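Side-chain contacts in fervidolysin (Fervidobacterium pennivorans, PDB 1R6V), which cleaves keratin into peptides as a calcium-binding, subtilisin-like serine protease, allowing the bacterium to grow on native feathers: residues Ala401-Ile406 with Phe490-Ser495; Gly586-Ala589 with Thr595-Leu598. The protein carries 1 engineered substitution. All coordinates share one frame; numbering follows the deposited sequence.

Contact 1 (Ala401-Ile406 with Phe490-Ser495); sequences AKPWQI and FPHIDS
K402 meets H492 with its CB, which lies 4.2 Å from CE1 at the edge of the imidazole, while the lysine chain runs off away from the histidine. This residue is also the N-cap of helix 403-413, and its backbone N gives a hydrogen bond to OE1 of Q405 (2.9 Å). P403 sets its CB over one face of the same imidazole, 3.9 Å from the ring centroid in a CH-pi contact, and its CD also approaches H492 CE1 (3.4 Å). Next, the backbone N of W404 donates to ND1 of H492 over 3.2 Å, at a bent angle of 143° and from well out of the ring plane. W404 CG lies between the backbone N and the carbonyl carbon (chi1 74°), with the indole CD1 edge beside H492 ND1 at 3.5 Å; the rings meet rim to rim, planes 31° apart, and Q405 CG covers one indole face. H492 itself sits where strand 487-494 turns a corner, and R407, further along the helix, binds its carbonyl O and pairs with D494. The imidazole thus packs beside the helix's N-terminal turn, receiving the W404 N-H, in a buried interface joining the subtilisin-like catalytic domain to the first beta-sandwich domain.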
ATOM      1  N   ALA A 401     -19.517  15.609   4.091  1.00 17.83           N
ATOM      2  CA  ALA A 401     -19.188  14.609   3.077  1.00 17.27           C
ATOM      3  C   ALA A 401     -18.232  13.522   3.534  1.00 17.79           C
ATOM      4  O   ALA A 401     -17.275  13.777   4.262  1.00 17.91           O
ATOM      5  CB  ALA A 401     -18.615  15.284   1.826  1.00 13.60           C
ATOM      6  N   LYS A 402     -18.505  12.304   3.081  1.00 16.37           N
ATOM      7  CA  LYS A 402     -17.637  11.166   3.378  1.00 16.46           C
ATOM      8  C   LYS A 402     -16.688  11.141   2.190  1.00 15.01           C
ATOM      9  O   LYS A 402     -17.023  11.654   1.124  1.00 13.96           O
ATOM     10  CB  LYS A 402     -18.455   9.881   3.446  1.00 17.68           C
ATOM     11  CG  LYS A 402     -19.389   9.874   4.640  1.00 23.80           C
ATOM     12  CD  LYS A 402     -20.300   8.675   4.651  1.00 29.32           C
ATOM     13  CE  LYS A 402     -21.076   8.618   5.959  1.00 32.56           C
ATOM     14  NZ  LYS A 402     -21.811   9.892   6.235  1.00 36.65           N
ATOM     15  N   PRO A 403     -15.491  10.558   2.351  1.00 12.98           N
ATOM     16  CA  PRO A 403     -14.567  10.531   1.217  1.00 11.91           C
ATOM     17  C   PRO A 403     -15.116  10.004  -0.108  1.00 11.80           C
ATOM     18  O   PRO A 403     -14.857  10.593  -1.162  1.00 10.39           O
ATOM     19  CB  PRO A 403     -13.385   9.724   1.764  1.00 12.65           C
ATOM     20  CG  PRO A 403     -13.355  10.204   3.212  1.00 12.99           C
ATOM     21  CD  PRO A 403     -14.826  10.110   3.591  1.00 13.88           C
ATOM     22  N   TRP A 404     -15.888   8.921  -0.081  1.00 10.49           N
ATOM     23  CA  TRP A 404     -16.416   8.407  -1.339  1.00 11.35           C
ATOM     24  C   TRP A 404     -17.365   9.412  -1.995  1.00 11.11           C
ATOM     25  O   TRP A 404     -17.448   9.487  -3.221  1.00 10.44           O
ATOM     26  CB  TRP A 404     -17.117   7.054  -1.151  1.00 12.73           C
ATOM     27  CG  TRP A 404     -18.474   7.072  -0.472  1.00 13.02           C
ATOM     28  CD1 TRP A 404     -18.748   6.718   0.820  1.00 14.98           C
ATOM     29  CD2 TRP A 404     -19.741   7.360  -1.082  1.00 13.55           C
ATOM     30  NE1 TRP A 404     -20.105   6.759   1.048  1.00 14.61           N
ATOM     31  CE2 TRP A 404     -20.734   7.148  -0.102  1.00 14.58           C
ATOM     32  CE3 TRP A 404     -20.131   7.776  -2.363  1.00 13.81           C
ATOM     33  CZ2 TRP A 404     -22.094   7.337  -0.365  1.00 16.19           C
ATOM     34  CZ3 TRP A 404     -21.478   7.965  -2.619  1.00 14.96           C
ATOM     35  CH2 TRP A 404     -22.444   7.743  -1.625  1.00 13.57           C
ATOM     36  N   GLN A 405     -18.064  10.200  -1.183  1.00 10.21           N
ATOM     37  CA  GLN A 405     -18.983  11.179  -1.748  1.00 11.90           C
ATOM     38  C   GLN A 405     -18.225  12.276  -2.479  1.00 11.60           C
ATOM     39  O   GLN A 405     -18.657  12.752  -3.527  1.00 13.58           O
ATOM     40  CB  GLN A 405     -19.851  11.793  -0.652  1.00 12.78           C
ATOM     41  CG  GLN A 405     -20.825  10.818  -0.018  1.00 12.72           C
ATOM     42  CD  GLN A 405     -21.675  11.483   1.065  1.00 12.95           C
ATOM     43  OE1 GLN A 405     -21.173  11.863   2.120  1.00 13.20           O
ATOM     44  NE2 GLN A 405     -22.963  11.627   0.798  1.00 14.20           N
ATOM     45  N   ILE A 406     -17.096  12.687  -1.918  1.00  9.66           N
ATOM     46  CA  ILE A 406     -16.290  13.711  -2.567  1.00 10.91           C
ATOM     47  C   ILE A 406     -15.761  13.158  -3.880  1.00 12.07           C
ATOM     48  O   ILE A 406     -15.834  13.828  -4.919  1.00 12.32           O
ATOM     49  CB  ILE A 406     -15.106  14.152  -1.668  1.00 11.10           C
ATOM     50  CG1 ILE A 406     -15.641  14.925  -0.452  1.00 12.33           C
ATOM     51  CG2 ILE A 406     -14.101  14.999  -2.498  1.00 12.51           C
ATOM     52  CD1 ILE A 406     -16.342  16.253  -0.807  1.00 14.40           C
ATOM     53  N   PHE A 490     -11.748  -2.674   1.500  1.00 12.83           N
ATOM     54  CA  PHE A 490     -11.851  -1.720   0.401  1.00 13.57           C
ATOM     55  C   PHE A 490     -12.659  -0.506   0.856  1.00 12.53           C
ATOM     56  O   PHE A 490     -13.871  -0.487   0.702  1.00 11.91           O
ATOM     57  CB  PHE A 490     -12.558  -2.381  -0.791  1.00 12.63           C
ATOM     58  CG  PHE A 490     -11.781  -3.526  -1.383  1.00 12.74           C
ATOM     59  CD1 PHE A 490     -11.857  -4.801  -0.834  1.00 11.48           C
ATOM     60  CD2 PHE A 490     -10.952  -3.313  -2.475  1.00 13.27           C
ATOM     61  CE1 PHE A 490     -11.112  -5.856  -1.364  1.00 12.95           C
ATOM     62  CE2 PHE A 490     -10.201  -4.356  -3.016  1.00 13.72           C
ATOM     63  CZ  PHE A 490     -10.282  -5.628  -2.458  1.00 11.45           C
ATOM     64  N   PRO A 491     -11.993   0.531   1.380  1.00 11.76           N
ATOM     65  CA  PRO A 491     -12.738   1.707   1.832  1.00 12.93           C
ATOM     66  C   PRO A 491     -13.109   2.700   0.755  1.00 12.86           C
ATOM     67  O   PRO A 491     -12.350   2.941  -0.186  1.00 11.38           O
ATOM     68  CB  PRO A 491     -11.813   2.334   2.873  1.00 15.17           C
ATOM     69  CG  PRO A 491     -10.442   1.969   2.382  1.00 18.87           C
ATOM     70  CD  PRO A 491     -10.574   0.590   1.782  1.00 12.93           C
ATOM     71  N   HIS A 492     -14.305   3.254   0.906  1.00 11.83           N
ATOM     72  CA  HIS A 492     -14.779   4.295   0.015  1.00 10.71           C
ATOM     73  C   HIS A 492     -14.663   4.012  -1.468  1.00 10.70           C
ATOM     74  O   HIS A 492     -14.333   4.896  -2.237  1.00 12.32           O
ATOM     75  CB  HIS A 492     -14.049   5.582   0.393  1.00 12.14           C
ATOM     76  CG  HIS A 492     -14.334   6.002   1.797  1.00 12.60           C
ATOM     77  ND1 HIS A 492     -15.489   6.670   2.141  1.00 13.57           N
ATOM     78  CD2 HIS A 492     -13.701   5.718   2.960  1.00 15.37           C
ATOM     79  CE1 HIS A 492     -15.563   6.768   3.457  1.00 15.47           C
ATOM     80  NE2 HIS A 492     -14.492   6.196   3.976  1.00 15.11           N
ATOM     81  N   ILE A 493     -14.979   2.781  -1.855  1.00 11.35           N
ATOM     82  CA  ILE A 493     -14.952   2.394  -3.252  1.00 11.85           C
ATOM     83  C   ILE A 493     -16.364   2.545  -3.842  1.00 12.85           C
ATOM     84  O   ILE A 493     -17.342   2.756  -3.119  1.00 12.95           O
ATOM     85  CB  ILE A 493     -14.498   0.913  -3.456  1.00 10.87           C
ATOM     86  CG1 ILE A 493     -15.478  -0.059  -2.790  1.00 12.67           C
ATOM     87  CG2 ILE A 493     -13.080   0.719  -2.888  1.00 11.91           C
ATOM     88  CD1 ILE A 493     -15.309  -1.515  -3.288  1.00 12.87           C
ATOM     89  N   ASP A 494     -16.449   2.447  -5.163  1.00 13.65           N
ATOM     90  CA  ASP A 494     -17.735   2.543  -5.859  1.00 13.38           C
ATOM     91  C   ASP A 494     -18.685   1.395  -5.512  1.00 13.53           C
ATOM     92  O   ASP A 494     -18.263   0.246  -5.305  1.00 12.22           O
ATOM     93  CB  ASP A 494     -17.563   2.444  -7.387  1.00 14.29           C
ATOM     94  CG  ASP A 494     -16.957   3.668  -8.011  1.00 14.96           C
ATOM     95  OD1 ASP A 494     -16.835   4.712  -7.330  1.00 15.24           O
ATOM     96  OD2 ASP A 494     -16.615   3.584  -9.223  1.00 17.00           O
ATOM     97  N   SER A 495     -19.977   1.700  -5.490  1.00 13.17           N
ATOM     98  CA  SER A 495     -20.956   0.638  -5.310  1.00 15.64           C
ATOM     99  C   SER A 495     -21.160   0.174  -6.769  1.00 15.33           C
ATOM    100  O   SER A 495     -20.788   0.886  -7.701  1.00 16.09           O
ATOM    101  CB  SER A 495     -22.258   1.184  -4.738  1.00 16.09           C
ATOM    102  OG  SER A 495     -22.754   2.244  -5.538  1.00 16.01           O
TER

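Contact 2 (Gly586-Ala589 with Thr595-Leu598); sequences GRVA and TYDL
Y596 reaches A589 with its phenol oxygen, the OH donating a hydrogen bond to the backbone O over 2.8 Å. The hydroxyl arrives in the plane of the carbonyl and on a lone pair, at a C=O...O angle of 132°, and the acceptor in turn lies at the edge of the tyrosine ring, near its plane. Beside this polar link is an apolar one: CG1 of V588 packs against CE2 of the ring at 3.4 Å and against CD2 at 3.9 Å, coming in obliquely, while CG2 makes a looser approach to CE2 at 4.2 Å. The carbonyl engages the hydroxyl by a directed bond, and the valine methyl packs against the neighbouring CE2.

The backbones stay well apart, V588 CA lying 9.4 Å from Y596 CA, because the strands belong to the two facing sheets of a beta sandwich, the second such domain of fervidolysin, and the tyrosine spans the layer between them. Strand 584-589 pairs with 573-577, and strand 595-597 pairs with 558-562.

The CB of Y596 already points at strand 584-589, and with CG anti to the carbonyl carbon (chi1 -60°) the ring continues across the layer. There it also meets F574, the backbone partner of V588, with the ring planes at about 40°. Behind Y596, its main chain is bonded to V560, whose strand fixes where the phenol starts; a weak hydrogen bond between OH and the N of A591 adds a second partner in the short connection between the two strands.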
ATOM      1  N   GLY A 586      -1.901 -36.115  15.161  1.00 29.35           N
ATOM      2  CA  GLY A 586      -2.357 -37.491  15.085  1.00 29.03           C
ATOM      3  C   GLY A 586      -1.278 -38.476  14.682  1.00 29.50           C
ATOM      4  O   GLY A 586      -0.341 -38.130  13.962  1.00 27.85           O
ATOM      5  N   ARG A 587      -1.412 -39.709  15.161  1.00 29.15           N
ATOM      6  CA  ARG A 587      -0.467 -40.773  14.852  1.00 29.96           C
ATOM      7  C   ARG A 587      -1.251 -41.991  14.375  1.00 28.99           C
ATOM      8  O   ARG A 587      -2.337 -42.266  14.883  1.00 29.51           O
ATOM      9  CB  ARG A 587       0.352 -41.150  16.087  1.00 30.73           C
ATOM     10  CG  ARG A 587       1.165 -40.021  16.689  1.00 31.61           C
ATOM     11  CD  ARG A 587       2.196 -40.582  17.666  1.00 32.07           C
ATOM     12  NE  ARG A 587       3.001 -39.544  18.301  1.00 32.90           N
ATOM     13  CZ  ARG A 587       2.565 -38.744  19.269  1.00 31.69           C
ATOM     14  NH1 ARG A 587       1.320 -38.860  19.719  1.00 31.40           N
ATOM     15  NH2 ARG A 587       3.380 -37.834  19.793  1.00 32.77           N
ATOM     16  N   VAL A 588      -0.709 -42.709  13.399  1.00 27.96           N
ATOM     17  CA  VAL A 588      -1.381 -43.899  12.875  1.00 27.72           C
ATOM     18  C   VAL A 588      -0.351 -44.939  12.442  1.00 27.19           C
ATOM     19  O   VAL A 588       0.753 -44.596  12.026  1.00 25.90           O
ATOM     20  CB  VAL A 588      -2.288 -43.534  11.676  1.00 28.64           C
ATOM     21  CG1 VAL A 588      -1.452 -42.977  10.535  1.00 28.87           C
ATOM     22  CG2 VAL A 588      -3.081 -44.746  11.225  1.00 29.67           C
ATOM     23  N   ALA A 589      -0.705 -46.216  12.549  1.00 28.09           N
ATOM     24  CA  ALA A 589       0.222 -47.267  12.161  1.00 26.71           C
ATOM     25  C   ALA A 589       0.662 -47.067  10.725  1.00 26.20           C
ATOM     26  O   ALA A 589      -0.145 -46.748   9.853  1.00 26.09           O
ATOM     27  CB  ALA A 589      -0.436 -48.640  12.315  1.00 28.58           C
ATOM     28  N   THR A 595      -2.761 -45.301   1.285  1.00 27.89           N
ATOM     29  CA  THR A 595      -2.986 -43.875   1.059  1.00 28.29           C
ATOM     30  C   THR A 595      -3.708 -43.256   2.247  1.00 28.15           C
ATOM     31  O   THR A 595      -4.831 -43.652   2.564  1.00 28.02           O
ATOM     32  CB  THR A 595      -3.847 -43.618  -0.205  1.00 28.46           C
ATOM     33  OG1 THR A 595      -3.154 -44.085  -1.370  1.00 29.12           O
ATOM     34  CG2 THR A 595      -4.131 -42.128  -0.363  1.00 29.64           C
ATOM     35  N   TYR A 596      -3.061 -42.300   2.914  1.00 26.09           N
ATOM     36  CA  TYR A 596      -3.679 -41.615   4.049  1.00 26.06           C
ATOM     37  C   TYR A 596      -4.324 -40.348   3.499  1.00 26.59           C
ATOM     38  O   TYR A 596      -3.667 -39.567   2.815  1.00 24.09           O
ATOM     39  CB  TYR A 596      -2.639 -41.225   5.103  1.00 25.76           C
ATOM     40  CG  TYR A 596      -1.875 -42.389   5.684  1.00 25.83           C
ATOM     41  CD1 TYR A 596      -0.668 -42.804   5.125  1.00 25.07           C
ATOM     42  CD2 TYR A 596      -2.366 -43.081   6.789  1.00 25.44           C
ATOM     43  CE1 TYR A 596       0.034 -43.888   5.658  1.00 25.00           C
ATOM     44  CE2 TYR A 596      -1.675 -44.163   7.328  1.00 25.22           C
ATOM     45  CZ  TYR A 596      -0.478 -44.560   6.756  1.00 25.56           C
ATOM     46  OH  TYR A 596       0.192 -45.647   7.271  1.00 25.65           O
ATOM     47  N   ASP A 597      -5.605 -40.152   3.788  1.00 27.31           N
ATOM     48  CA  ASP A 597      -6.319 -38.971   3.300  1.00 28.58           C
ATOM     49  C   ASP A 597      -6.384 -37.944   4.416  1.00 27.85           C
ATOM     50  O   ASP A 597      -7.025 -38.158   5.442  1.00 26.70           O
ATOM     51  CB  ASP A 597      -7.729 -39.360   2.834  1.00 31.02           C
ATOM     52  CG  ASP A 597      -8.472 -38.208   2.160  1.00 33.30           C
ATOM     53  OD1 ASP A 597      -7.842 -37.183   1.838  1.00 32.31           O
ATOM     54  OD2 ASP A 597      -9.693 -38.339   1.942  1.00 36.33           O
ATOM     55  N   LEU A 598      -5.695 -36.827   4.212  1.00 27.39           N
ATOM     56  CA  LEU A 598      -5.647 -35.760   5.198  1.00 26.70           C
ATOM     57  C   LEU A 598      -6.476 -34.557   4.751  1.00 26.91           C
ATOM     58  O   LEU A 598      -6.405 -33.495   5.364  1.00 25.69           O
ATOM     59  CB  LEU A 598      -4.192 -35.327   5.399  1.00 26.82           C
ATOM     60  CG  LEU A 598      -3.267 -36.448   5.880  1.00 28.09           C
ATOM     61  CD1 LEU A 598      -1.839 -35.946   5.957  1.00 28.82           C
ATOM     62  CD2 LEU A 598      -3.734 -36.940   7.241  1.00 29.68           C
TER

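Followed from the N terminus, the chain passes through the propeptide and most of the catalytic domain before contact 1 opens at 401-406. It closes 84 residues later at 490-495, bringing the first beta-sandwich domain back against the helix 403-413 of the protease. The chain then completes the first sandwich and enters the second, where contact 2 opens at 586-589 and closes at 595-598, across a short connection between strands that follow one another in the chain but lie in different sheets. The two are in series, neither nested nor crossed, with centres 51 Å apart and nearest atoms about 29 Å apart. One links two domains; the other ties two sheets within a single domain.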